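Amine oxidase (Emericella nidulans, PDB 3PGB) probably oxidises primary amines with a copper ion and a topaquinone cofactor. Local coordinates at residues R178-D183 with G232-W237; E185-E190 with S270-L275; R337-A342 with Y346-D351. All blocks are in the same frame, centred on the assembly; numbering follows the deposited sequence.

Contact 1 of 3, residues R178-D183 with G232-W237; sequences RNVEPD and GRIIRW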
# COMPACT_ATOMS: atom_id res chain seq x y z
N ARG A 178 -15.92 -10.10 36.57
CA ARG A 178 -15.15 -11.09 37.32
C ARG A 178 -13.69 -11.08 36.90
O ARG A 178 -13.35 -10.65 35.79
CB ARG A 178 -15.73 -12.49 37.12
CG ARG A 178 -15.60 -13.04 35.72
CD ARG A 178 -16.13 -14.44 35.66
NE ARG A 178 -16.08 -15.00 34.31
CZ ARG A 178 -16.50 -16.22 33.99
NH1 ARG A 178 -17.02 -17.03 34.91
NH2 ARG A 178 -16.42 -16.63 32.73
N ASN A 179 -12.83 -11.54 37.79
CA ASN A 179 -11.42 -11.75 37.49
C ASN A 179 -11.22 -13.25 37.32
O ASN A 179 -11.25 -14.01 38.30
CB ASN A 179 -10.55 -11.18 38.61
CG ASN A 179 -9.06 -11.33 38.34
OD1 ASN A 179 -8.63 -12.08 37.46
ND2 ASN A 179 -8.25 -10.62 39.12
N VAL A 180 -11.03 -13.68 36.08
CA VAL A 180 -11.01 -15.11 35.74
C VAL A 180 -9.64 -15.76 35.97
O VAL A 180 -9.52 -16.98 35.89
CB VAL A 180 -11.50 -15.33 34.27
CG1 VAL A 180 -10.33 -15.25 33.28
CG2 VAL A 180 -12.20 -16.67 34.15
N GLU A 181 -8.62 -14.94 36.26
CA GLU A 181 -7.28 -15.45 36.58
C GLU A 181 -6.74 -14.83 37.88
O GLU A 181 -5.73 -14.13 37.85
CB GLU A 181 -6.31 -15.18 35.43
CG GLU A 181 -6.74 -15.84 34.12
CD GLU A 181 -5.59 -16.02 33.13
OE1 GLU A 181 -5.68 -15.46 32.02
OE2 GLU A 181 -4.61 -16.72 33.48
N PRO A 182 -7.40 -15.11 39.01
CA PRO A 182 -7.00 -14.52 40.29
C PRO A 182 -5.87 -15.25 41.00
O PRO A 182 -5.31 -14.72 41.96
CB PRO A 182 -8.27 -14.63 41.12
CG PRO A 182 -8.91 -15.86 40.64
CD PRO A 182 -8.56 -16.00 39.18
N ASP A 183 -5.54 -16.46 40.54
CA ASP A 183 -4.58 -17.31 41.24
C ASP A 183 -3.35 -17.62 40.39
O ASP A 183 -2.92 -18.77 40.30
CB ASP A 183 -5.26 -18.61 41.67
CG ASP A 183 -6.45 -18.37 42.58
OD1 ASP A 183 -6.24 -17.91 43.72
OD2 ASP A 183 -7.59 -18.64 42.15
N GLY A 232 -20.48 -21.68 33.45
CA GLY A 232 -20.02 -21.48 34.83
C GLY A 232 -18.61 -21.96 35.13
O GLY A 232 -17.94 -21.42 36.03
N ARG A 233 -18.15 -22.96 34.39
CA ARG A 233 -16.82 -23.53 34.60
C ARG A 233 -15.74 -22.67 33.95
O ARG A 233 -16.00 -21.95 32.98
CB ARG A 233 -16.76 -24.96 34.04
N ILE A 234 -14.53 -22.73 34.50
CA ILE A 234 -13.37 -22.06 33.92
C ILE A 234 -12.31 -23.11 33.62
O ILE A 234 -11.79 -23.74 34.55
CB ILE A 234 -12.81 -20.98 34.87
CG1 ILE A 234 -13.74 -19.76 34.88
CG2 ILE A 234 -11.41 -20.57 34.44
CD1 ILE A 234 -13.56 -18.87 36.10
N ILE A 235 -12.01 -23.29 32.34
CA ILE A 235 -11.16 -24.40 31.90
C ILE A 235 -9.90 -23.92 31.19
O ILE A 235 -9.93 -22.96 30.42
CB ILE A 235 -11.95 -25.39 30.98
CG1 ILE A 235 -12.93 -26.23 31.82
CG2 ILE A 235 -11.02 -26.30 30.21
CD1 ILE A 235 -13.76 -27.21 31.01
N ARG A 236 -8.79 -24.61 31.46
CA ARG A 236 -7.48 -24.31 30.92
C ARG A 236 -7.05 -25.41 29.96
O ARG A 236 -7.37 -26.58 30.17
CB ARG A 236 -6.44 -24.30 32.04
CG ARG A 236 -6.17 -22.97 32.71
CD ARG A 236 -4.69 -22.88 33.06
NE ARG A 236 -4.33 -21.58 33.62
CZ ARG A 236 -3.15 -20.99 33.47
NH1 ARG A 236 -2.17 -21.55 32.76
NH2 ARG A 236 -2.94 -19.80 34.02
N TRP A 237 -6.32 -25.03 28.91
CA TRP A 237 -5.54 -25.95 28.09
C TRP A 237 -4.12 -25.40 28.08
O TRP A 237 -3.90 -24.26 27.66
CB TRP A 237 -6.07 -25.99 26.66
CG TRP A 237 -7.04 -27.10 26.36
CD1 TRP A 237 -8.38 -26.97 26.13
CD2 TRP A 237 -6.74 -28.49 26.21
NE1 TRP A 237 -8.93 -28.20 25.87
CE2 TRP A 237 -7.95 -29.15 25.91
CE3 TRP A 237 -5.56 -29.25 26.32
CZ2 TRP A 237 -8.02 -30.53 25.71
CZ3 TRP A 237 -5.63 -30.62 26.12
CH2 TRP A 237 -6.85 -31.24 25.82

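Contact 2 of 3, residues E185-E190 with S270-L275; sequences ETVYSE and SQWKLL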
# COMPACT_ATOMS: atom_id res chain seq x y z
N GLU A 185 -0.16 -17.39 40.67
CA GLU A 185 0.91 -18.18 41.31
C GLU A 185 0.41 -19.56 41.72
O GLU A 185 1.01 -20.57 41.35
CB GLU A 185 1.49 -17.44 42.52
N THR A 186 -0.69 -19.63 42.48
CA THR A 186 -1.21 -20.91 42.97
C THR A 186 -1.48 -21.92 41.85
O THR A 186 -1.24 -23.12 42.02
CB THR A 186 -2.51 -20.75 43.81
OG1 THR A 186 -2.32 -19.75 44.81
CG2 THR A 186 -2.88 -22.07 44.48
N VAL A 187 -1.96 -21.44 40.71
CA VAL A 187 -2.20 -22.30 39.54
C VAL A 187 -0.94 -23.05 39.09
O VAL A 187 -1.04 -24.08 38.44
CB VAL A 187 -2.77 -21.49 38.34
CG1 VAL A 187 -2.93 -22.36 37.11
CG2 VAL A 187 -4.11 -20.88 38.72
N TYR A 188 0.23 -22.53 39.45
CA TYR A 188 1.48 -23.21 39.14
C TYR A 188 1.96 -24.11 40.29
O TYR A 188 2.12 -25.31 40.10
CB TYR A 188 2.57 -22.21 38.74
CG TYR A 188 2.42 -21.74 37.31
CD1 TYR A 188 3.02 -22.44 36.27
CD2 TYR A 188 1.66 -20.63 36.99
CE1 TYR A 188 2.88 -22.02 34.95
CE2 TYR A 188 1.51 -20.20 35.69
CZ TYR A 188 2.12 -20.90 34.67
OH TYR A 188 1.98 -20.49 33.37
N SER A 189 2.18 -23.52 41.46
CA SER A 189 2.79 -24.25 42.57
C SER A 189 1.91 -25.38 43.13
O SER A 189 2.42 -26.40 43.59
CB SER A 189 3.17 -23.28 43.70
OG SER A 189 2.05 -22.54 44.12
N GLU A 190 0.59 -25.19 43.07
CA GLU A 190 -0.35 -26.15 43.65
C GLU A 190 -1.06 -27.01 42.60
O GLU A 190 -1.88 -27.85 42.95
CB GLU A 190 -1.40 -25.42 44.50
CG GLU A 190 -0.81 -24.66 45.69
CD GLU A 190 -0.01 -25.57 46.62
OE1 GLU A 190 -0.49 -26.67 46.95
OE2 GLU A 190 1.12 -25.18 47.00
N SER A 270 -7.93 -27.97 45.61
CA SER A 270 -8.34 -29.35 45.91
C SER A 270 -9.64 -29.73 45.18
O SER A 270 -10.00 -30.90 45.14
CB SER A 270 -8.47 -29.59 47.43
OG SER A 270 -9.71 -29.12 47.94
N GLN A 271 -10.32 -28.74 44.61
CA GLN A 271 -11.53 -28.96 43.80
C GLN A 271 -11.25 -28.89 42.29
O GLN A 271 -12.16 -29.10 41.49
CB GLN A 271 -12.62 -27.93 44.16
CG GLN A 271 -13.05 -27.93 45.63
CD GLN A 271 -13.74 -29.23 46.04
OE1 GLN A 271 -13.26 -29.96 46.91
NE2 GLN A 271 -14.86 -29.53 45.38
N TRP A 272 -10.01 -28.59 41.89
CA TRP A 272 -9.66 -28.56 40.46
C TRP A 272 -9.43 -29.98 39.95
O TRP A 272 -8.95 -30.84 40.70
CB TRP A 272 -8.41 -27.73 40.19
CG TRP A 272 -8.49 -26.29 40.60
CD1 TRP A 272 -9.63 -25.56 40.81
CD2 TRP A 272 -7.40 -25.39 40.79
NE1 TRP A 272 -9.30 -24.27 41.15
CE2 TRP A 272 -7.94 -24.14 41.15
CE3 TRP A 272 -6.01 -25.53 40.72
CZ2 TRP A 272 -7.13 -23.03 41.43
CZ3 TRP A 272 -5.21 -24.43 41.00
CH2 TRP A 272 -5.78 -23.20 41.35
N LYS A 273 -9.76 -30.22 38.69
CA LYS A 273 -9.71 -31.55 38.09
C LYS A 273 -8.89 -31.57 36.80
O LYS A 273 -8.83 -30.58 36.07
CB LYS A 273 -11.13 -32.05 37.81
N LEU A 274 -8.24 -32.70 36.55
CA LEU A 274 -7.40 -32.90 35.38
C LEU A 274 -8.26 -33.57 34.33
O LEU A 274 -8.52 -34.77 34.41
CB LEU A 274 -6.18 -33.76 35.74
CG LEU A 274 -5.08 -33.97 34.68
CD1 LEU A 274 -3.75 -34.30 35.34
CD2 LEU A 274 -5.46 -35.05 33.67
N LEU A 275 -8.72 -32.80 33.34
CA LEU A 275 -9.70 -33.30 32.38
C LEU A 275 -9.07 -34.18 31.30
O LEU A 275 -9.77 -34.99 30.68
CB LEU A 275 -10.47 -32.14 31.74
CG LEU A 275 -11.39 -31.34 32.67
CD1 LEU A 275 -12.12 -30.27 31.89
CD2 LEU A 275 -12.39 -32.23 33.40

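Contact 3 of 3, residues R337-A342 with Y346-D351; sequences RYSVDA and YVTWMD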
# COMPACT_ATOMS: atom_id res chain seq x y z
N ARG A 337 10.35 21.36 10.62
CA ARG A 337 9.43 22.36 10.06
C ARG A 337 8.00 22.22 10.62
O ARG A 337 7.03 22.30 9.88
CB ARG A 337 9.41 22.27 8.54
CG ARG A 337 10.76 22.56 7.88
CD ARG A 337 10.61 22.67 6.37
NE ARG A 337 9.81 21.56 5.86
CZ ARG A 337 9.11 21.56 4.73
NH1 ARG A 337 9.08 22.62 3.93
NH2 ARG A 337 8.42 20.48 4.40
N TYR A 338 7.91 22.02 11.92
CA TYR A 338 6.62 21.93 12.61
C TYR A 338 6.71 22.62 13.97
O TYR A 338 7.78 23.13 14.35
CB TYR A 338 6.18 20.47 12.74
CG TYR A 338 7.21 19.55 13.34
CD1 TYR A 338 8.16 18.93 12.55
CD2 TYR A 338 7.20 19.26 14.71
CE1 TYR A 338 9.10 18.05 13.10
CE2 TYR A 338 8.14 18.40 15.26
CZ TYR A 338 9.08 17.80 14.45
OH TYR A 338 10.00 16.95 15.00
N SER A 339 5.59 22.67 14.68
CA SER A 339 5.52 23.36 15.96
C SER A 339 4.90 22.46 17.02
O SER A 339 4.02 21.67 16.73
CB SER A 339 4.68 24.62 15.80
OG SER A 339 5.10 25.35 14.65
N VAL A 340 5.39 22.59 18.24
CA VAL A 340 4.97 21.72 19.34
C VAL A 340 4.79 22.49 20.64
O VAL A 340 5.58 23.38 20.96
CB VAL A 340 6.01 20.61 19.58
CG1 VAL A 340 5.74 19.90 20.91
CG2 VAL A 340 6.02 19.62 18.43
N ASP A 341 3.72 22.17 21.36
CA ASP A 341 3.56 22.53 22.76
C ASP A 341 3.88 21.26 23.55
O ASP A 341 3.09 20.31 23.56
CB ASP A 341 2.14 23.02 23.04
CG ASP A 341 1.95 23.55 24.46
OD1 ASP A 341 2.73 23.18 25.37
OD2 ASP A 341 0.99 24.35 24.67
N ALA A 342 5.04 21.24 24.18
CA ALA A 342 5.49 20.06 24.92
C ALA A 342 4.65 19.80 26.17
O ALA A 342 4.42 18.66 26.54
CB ALA A 342 6.96 20.20 25.29
N TYR A 346 0.78 19.09 22.01
CA TYR A 346 0.01 19.61 20.90
C TYR A 346 0.97 19.85 19.75
O TYR A 346 2.09 20.30 19.97
CB TYR A 346 -0.67 20.91 21.34
CG TYR A 346 -1.38 21.69 20.26
CD1 TYR A 346 -2.58 21.24 19.73
CD2 TYR A 346 -0.86 22.89 19.78
CE1 TYR A 346 -3.25 21.96 18.74
CE2 TYR A 346 -1.52 23.62 18.80
CZ TYR A 346 -2.71 23.14 18.28
OH TYR A 346 -3.38 23.85 17.31
N VAL A 347 0.53 19.56 18.53
CA VAL A 347 1.39 19.60 17.36
C VAL A 347 0.70 20.36 16.24
O VAL A 347 -0.50 20.20 16.02
CB VAL A 347 1.68 18.17 16.86
CG1 VAL A 347 2.52 18.19 15.57
CG2 VAL A 347 2.36 17.35 17.95
N THR A 348 1.46 21.20 15.53
CA THR A 348 0.99 21.75 14.25
C THR A 348 2.04 21.52 13.17
O THR A 348 3.23 21.69 13.40
CB THR A 348 0.62 23.26 14.32
OG1 THR A 348 1.80 24.07 14.19
CG2 THR A 348 -0.11 23.61 15.62
N TRP A 349 1.57 21.10 12.00
CA TRP A 349 2.42 20.91 10.83
C TRP A 349 1.68 21.46 9.60
O TRP A 349 0.63 20.95 9.22
CB TRP A 349 2.77 19.43 10.64
CG TRP A 349 3.47 19.11 9.33
CD1 TRP A 349 4.78 19.30 9.03
CD2 TRP A 349 2.87 18.56 8.15
NE1 TRP A 349 5.04 18.89 7.74
CE2 TRP A 349 3.88 18.43 7.18
CE3 TRP A 349 1.57 18.15 7.82
CZ2 TRP A 349 3.64 17.93 5.91
CZ3 TRP A 349 1.33 17.65 6.55
CH2 TRP A 349 2.36 17.54 5.61
N MET A 350 2.23 22.52 9.01
CA MET A 350 1.66 23.13 7.81
C MET A 350 0.19 23.49 8.09
O MET A 350 -0.08 24.29 8.98
CB MET A 350 1.83 22.17 6.62
CG MET A 350 3.27 21.71 6.40
SD MET A 350 4.30 23.04 5.75
CE MET A 350 5.92 22.52 6.31
N ASP A 351 -0.74 22.87 7.36
CA ASP A 351 -2.17 23.14 7.54
C ASP A 351 -2.85 22.26 8.59
O ASP A 351 -4.05 22.42 8.82
CB ASP A 351 -2.89 22.94 6.21
CG ASP A 351 -2.50 23.97 5.17
OD1 ASP A 351 -2.96 23.85 4.02
OD2 ASP A 351 -1.74 24.90 5.49
O HOH W 1 4.70 23.96 9.58
O HOH W 2 2.18 26.72 14.93

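Contact 1 of 3, residues R178-D183 with G232-W237
Ile234 reaches from the approach to strand 235-242 into the loop after strand 176-178, where Val180 and Arg178 receive it. Its CB points toward the loop and both branches meet one methyl group. CG1, anti to the carbonyl carbon (chi1 -74°), lies 3.5 Å from Val180 CG2. The short branch, Ile234 CG2, stands off at 4.0 Å from the same Val180 CG2. At the tip, Ile234 CD1 comes to 3.2 Å from Val180 CG2, too short for relaxed methyl packing, so the detail there is doubtful. The other neighbour of Ile234 CD1 is Arg178 NH1 at 4.1 Å, and the methyl sits over one face of the guanidinium. Arg178, extended beyond CG, runs antiparallel alongside the isoleucine side chain. Its NE and NH2 bond to Gln665 O and Gln229 OE1, which fix the rotation of the flat group.

The second link is ionic. Glu181 OE2 lies 3.5 Å from Arg236 NH2, a long salt bridge between side chains set roughly perpendicular, with carboxylate and guanidinium planes 85° apart. The stronger acidic partner of Arg236 is Asp238, which takes NH1. On the loop side Asn179 OD1 accepts from Glu181 N at 3.1 Å, an Asx turn that shapes the backbone carrying Val180 and Glu181.

The contact joins two antiparallel sheets near the surface, consistent with a junction between the N2- and N3-like domains of copper amine oxidases. Strand 176-178 pairs with 145-152 in the first sheet. Strand 235-242 runs between 219-223 and 255-263 in the second, while the Arg236 side chain also rests on Val187 and Leu192 of helix 186-198.

Contact 2 of 3, residues E185-E190 with S270-L275
Trp272 pushes the far end of its six-membered ring against the N-terminal part of helix 186-198. Its CH2 meets Val187 CG2 at 3.9 Å, the valine branch standing roughly perpendicular to the indole side chain, and its CZ3 touches Val187 CA at 4.0 Å. Thr186 O lies near the ring plane at the edge, 4.3 Å from Trp272 CZ3. That carbonyl is already used within the helix, accepting from Glu190 N at 3.0 Å.

Further out, the indole is fixed at its other end, where Trp272 NE1 donates to Gly266 O. Trp191, from the same helix as Val187, also meets the indole edge-to-face. Val187 turns CG1 away from its backbone N (chi1 176°) and leaves CG2 to the tryptophan. Glu99 accepts from Glu185 N and Thr186 OG1. Glu185 O accepts from both Tyr188 N and Ser189 N. A mannose of a protein-linked glycan lies about 6 Å from the Thr186 side chain.

Trp272, just ahead of strand 273-279, thus packs against helix 186-198, consistent with a helix packed on an antiparallel sheet, as in the N-terminal domains of copper amine oxidases.

Contact 3 of 3, residues R337-A342 with Y346-D351
The Arg337 guanidinium carries Met350 CE on one face, 3.7 Å above the plane and over its centre. The methionine chain bends at chi2 (-72°), which turns its end back toward the arginine, while its CG lies over the centre of one face of the Trp349 ring. Tyr338 CB approaches that indole at its edge, 4.1 Å from Trp349 CD1, and Phe473 stacks on it. At the edge of the Tyr346 ring lies Asp341 CB.

Between these groups runs an antiparallel ladder. Ser339 and Thr348 form a hydrogen-bonded pair: Ser339 N to Thr348 O and Thr348 N to Ser339 O are both 2.9 Å, the latter nearly straight (169°). Asp341 N reaches Tyr346 O at 2.8 Å, and Tyr346 N returns a bond to Asp341 O. Val340 and Val347 make the non-hydrogen-bonded pair between them, with side chains on the opposite face from Ser339 and Thr348. Past the ladder a water links Arg337 O to Met350 N; another bonds Thr348 OG1 at 2.8 Å and, weakly, Ser339 OG.

Glu449 OE2 binds both Arg337 NH2 and Trp349 NE1, while Arg337 NH1 forms a salt bridge with Asp323 of the second subunit. This beta hairpin lies between short strand 58-59, parallel to 339-341, and strand 352-359, antiparallel to 346-349, with Val347 packing on Leu447 of strand 437-451 and Phe473 of strand 464-479.

Contacts 1 and 2 are neighbours, their centres 11 Å apart, and both reach the five-stranded antiparallel sheet that runs from strand 219-223 to strand 282-284, where Ile235 CD1 packs on Leu275 CD1 at 3.6 Å. Contact 1 lies at the surface and mixes methyl packing with a long ionic link, whereas contact 2 is buried and made by one tryptophan against a helix; neither has a hydrogen bond between its segments. Contact 3, buried like contact 2, lies on the other side of the chain's centre, about 47 and 55 Å from contacts 1 and 2 centre to centre. Local in sequence, it belongs to the enzyme domain, relies on backbone pairing, and is also met by residues of the second subunit.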